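Local coordinates for protein AggB (Escherichia coli, PDB 4PHX) that serves as the minor subunit of aggregative adherence fimbriae type I, in which it probably takes part in bacterial adhesion to host surfaces, at residues B[47-52]-B[63-68]. Sequence-based numbering, arbitrary orientation.
Sequences VGHYIV and KVKIGG
Tyr-50 and Val-64 form the hydrogen-bonded pair of the antiparallel hairpin of strands 49-53 and 61-67, flanked by the non-hydrogen-bonded pairs His-49/Lys-65 and Ile-51/Lys-63. Tyr-50 N meets Val-64 O at 2.7 Å in a nearly straight bond, and Val-64 N returns to Tyr-50 O, standing 26° off the carbonyl plane. A weak third bond, from Ile-66 N to Gly-48 O at 3.4 Å, continues the ladder just beyond a cis peptide between Val-47 and Gly-48.

On one face of the sheet, Lys-65 CB sits over the ring of His-49, 3.8 Å from its centroid, a CH-pi contact; from there the lysine chain runs extended past CE1. On the same face Ile-51 CD1 touches Lys-63 CG at 3.5 Å. Bends at chi3 and chi4 (60° and 75°) curl this lysine, and its NZ is hydrogen-bonded to OD1 of Asn-44. His-49 ND1 is hydrogen-bonded to OD2 of Asp-98.

The other face is largely apolar. Val-64 CG2 packs on Val-52 CG2 (3.9 Å) and near Tyr-50 CB, while Ile-66 CG2 abuts the tyrosine ring edge at CE2 (3.7 Å). Strands 34-39 and 107-117 cover this side, closing the Ig-like beta sandwich, and Tyr-50 OH is hydrogen-bonded to the backbone N of Ile-39. The hairpin is thus amphipathic: aliphatic and aromatic groups bind the two sheets together, with the hydroxyl of the buried Tyr-50 satisfied by the opposing sheet, whereas histidine and lysines, with Ile-51 packed along the bent lysine, line the partly exposed face.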
ATOM      1  N   VAL B  47       9.085  -0.209  23.488  1.00 55.01           N
ATOM      2  CA  VAL B  47       9.151   1.103  24.111  1.00 59.75           C
ATOM      3  C   VAL B  47       9.209   2.067  22.935  1.00 52.35           C
ATOM      4  O   VAL B  47       9.989   1.852  22.010  1.00 62.81           O
ATOM      5  CB  VAL B  47      10.419   1.248  24.980  1.00 58.39           C
ATOM      6  CG1 VAL B  47      11.596   0.517  24.350  1.00 54.48           C
ATOM      7  CG2 VAL B  47      10.762   2.720  25.209  1.00 53.94           C
ATOM      8  N   GLY B  48       8.367   3.094  22.910  1.00 51.80           N
ATOM      9  CA  GLY B  48       7.331   3.332  23.886  1.00 44.49           C
ATOM     10  C   GLY B  48       5.990   3.304  23.172  1.00 50.34           C
ATOM     11  O   GLY B  48       5.504   4.321  22.646  1.00 39.79           O
ATOM     12  N   HIS B  49       5.415   2.101  23.150  1.00 50.97           N
ATOM     13  CA  HIS B  49       4.086   1.828  22.632  1.00 49.20           C
ATOM     14  C   HIS B  49       3.222   1.303  23.779  1.00 48.65           C
ATOM     15  O   HIS B  49       3.666   0.471  24.573  1.00 51.38           O
ATOM     16  CB  HIS B  49       4.154   0.774  21.524  1.00 50.37           C
ATOM     17  CG  HIS B  49       4.908   1.219  20.312  1.00 51.80           C
ATOM     18  ND1 HIS B  49       4.376   1.148  19.043  1.00 45.64           N
ATOM     19  CD2 HIS B  49       6.152   1.741  20.176  1.00 48.05           C
ATOM     20  CE1 HIS B  49       5.260   1.611  18.175  1.00 49.31           C
ATOM     21  NE2 HIS B  49       6.347   1.970  18.836  1.00 48.26           N
ATOM     22  N   TYR B  50       1.979   1.758  23.839  1.00 43.29           N
ATOM     23  CA  TYR B  50       1.172   1.560  25.025  1.00 45.03           C
ATOM     24  C   TYR B  50      -0.250   1.156  24.688  1.00 42.03           C
ATOM     25  O   TYR B  50      -0.708   1.363  23.571  1.00 41.01           O
ATOM     26  CB  TYR B  50       1.110   2.872  25.814  1.00 41.89           C
ATOM     27  CG  TYR B  50       2.444   3.498  26.148  1.00 42.77           C
ATOM     28  CD1 TYR B  50       3.048   3.277  27.391  1.00 40.63           C
ATOM     29  CD2 TYR B  50       3.083   4.347  25.244  1.00 36.43           C
ATOM     30  CE1 TYR B  50       4.267   3.871  27.713  1.00 39.15           C
ATOM     31  CE2 TYR B  50       4.287   4.929  25.546  1.00 33.03           C
ATOM     32  CZ  TYR B  50       4.880   4.690  26.779  1.00 38.50           C
ATOM     33  OH  TYR B  50       6.078   5.281  27.079  1.00 35.90           O
ATOM     34  N   ILE B  51      -0.952   0.621  25.682  1.00 43.53           N
ATOM     35  CA  ILE B  51      -2.391   0.395  25.594  1.00 43.98           C
ATOM     36  C   ILE B  51      -3.090   1.249  26.639  1.00 45.00           C
ATOM     37  O   ILE B  51      -2.691   1.260  27.798  1.00 49.60           O
ATOM     38  CB  ILE B  51      -2.743  -1.081  25.877  1.00 49.87           C
ATOM     39  CG1 ILE B  51      -2.201  -1.991  24.774  1.00 51.28           C
ATOM     40  CG2 ILE B  51      -4.246  -1.246  26.032  1.00 48.73           C
ATOM     41  CD1 ILE B  51      -3.240  -2.349  23.732  1.00 56.88           C
ATOM     42  N   VAL B  52      -4.146   1.944  26.255  1.00 43.15           N
ATOM     43  CA  VAL B  52      -4.834   2.814  27.199  1.00 44.95           C
ATOM     44  C   VAL B  52      -6.288   2.416  27.395  1.00 49.98           C
ATOM     45  O   VAL B  52      -7.013   2.203  26.428  1.00 54.22           O
ATOM     46  CB  VAL B  52      -4.792   4.286  26.726  1.00 46.83           C
ATOM     47  CG1 VAL B  52      -5.567   5.181  27.676  1.00 44.86           C
ATOM     48  CG2 VAL B  52      -3.365   4.749  26.604  1.00 43.00           C
ATOM     49  N   LYS B  63      -4.445   1.192  21.429  1.00 43.46           N
ATOM     50  CA  LYS B  63      -3.006   1.041  21.381  1.00 44.46           C
ATOM     51  C   LYS B  63      -2.496   2.362  20.850  1.00 45.49           C
ATOM     52  O   LYS B  63      -2.869   2.801  19.760  1.00 44.78           O
ATOM     53  CB  LYS B  63      -2.573  -0.067  20.408  1.00 50.47           C
ATOM     54  CG  LYS B  63      -3.434  -1.318  20.391  1.00 51.67           C
ATOM     55  CD  LYS B  63      -2.886  -2.378  19.422  1.00 60.16           C
ATOM     56  CE  LYS B  63      -1.463  -2.847  19.775  1.00 60.92           C
ATOM     57  NZ  LYS B  63      -1.418  -3.765  20.962  1.00 61.47           N
ATOM     58  N   VAL B  64      -1.637   3.010  21.613  1.00 46.86           N
ATOM     59  CA  VAL B  64      -1.104   4.270  21.168  1.00 40.80           C
ATOM     60  C   VAL B  64       0.408   4.208  21.196  1.00 45.44           C
ATOM     61  O   VAL B  64       0.993   3.302  21.800  1.00 40.49           O
ATOM     62  CB  VAL B  64      -1.611   5.406  22.048  1.00 41.43           C
ATOM     63  CG1 VAL B  64      -3.128   5.436  22.019  1.00 36.67           C
ATOM     64  CG2 VAL B  64      -1.071   5.258  23.489  1.00 36.58           C
ATOM     65  N   LYS B  65       1.039   5.158  20.514  1.00 42.24           N
ATOM     66  CA  LYS B  65       2.489   5.285  20.555  1.00 42.68           C
ATOM     67  C   LYS B  65       2.867   6.756  20.673  1.00 39.00           C
ATOM     68  O   LYS B  65       2.122   7.647  20.263  1.00 34.96           O
ATOM     69  CB  LYS B  65       3.155   4.651  19.320  1.00 41.60           C
ATOM     70  CG  LYS B  65       2.737   5.261  17.986  1.00 45.61           C
ATOM     71  CD  LYS B  65       3.514   4.662  16.793  1.00 42.90           C
ATOM     72  CE  LYS B  65       3.108   5.295  15.469  1.00 39.98           C
ATOM     73  NZ  LYS B  65       3.796   4.640  14.303  1.00 45.45           N
ATOM     74  N   ILE B  66       4.038   7.002  21.240  1.00 41.10           N
ATOM     75  CA  ILE B  66       4.452   8.365  21.497  1.00 39.41           C
ATOM     76  C   ILE B  66       5.798   8.694  20.864  1.00 33.90           C
ATOM     77  O   ILE B  66       6.709   7.883  20.827  1.00 33.04           O
ATOM     78  CB  ILE B  66       4.484   8.656  23.011  1.00 35.06           C
ATOM     79  CG1 ILE B  66       4.601  10.159  23.264  1.00 34.68           C
ATOM     80  CG2 ILE B  66       5.616   7.863  23.679  1.00 31.69           C
ATOM     81  CD1 ILE B  66       4.466  10.568  24.742  1.00 36.14           C
ATOM     82  N   GLY B  67       5.908   9.917  20.377  1.00 36.57           N
ATOM     83  CA  GLY B  67       7.165  10.408  19.847  1.00 39.77           C
ATOM     84  C   GLY B  67       6.934  11.061  18.502  1.00 38.68           C
ATOM     85  O   GLY B  67       6.346  12.131  18.429  1.00 36.82           O
ATOM     86  N   GLY B  68       7.357  10.386  17.438  1.00 42.25           N
ATOM     87  CA  GLY B  68       7.207  10.909  16.091  1.00 42.80           C
ATOM     88  C   GLY B  68       8.542  11.364  15.549  1.00 46.18           C
ATOM     89  O   GLY B  68       9.585  11.101  16.163  1.00 48.40           O
TER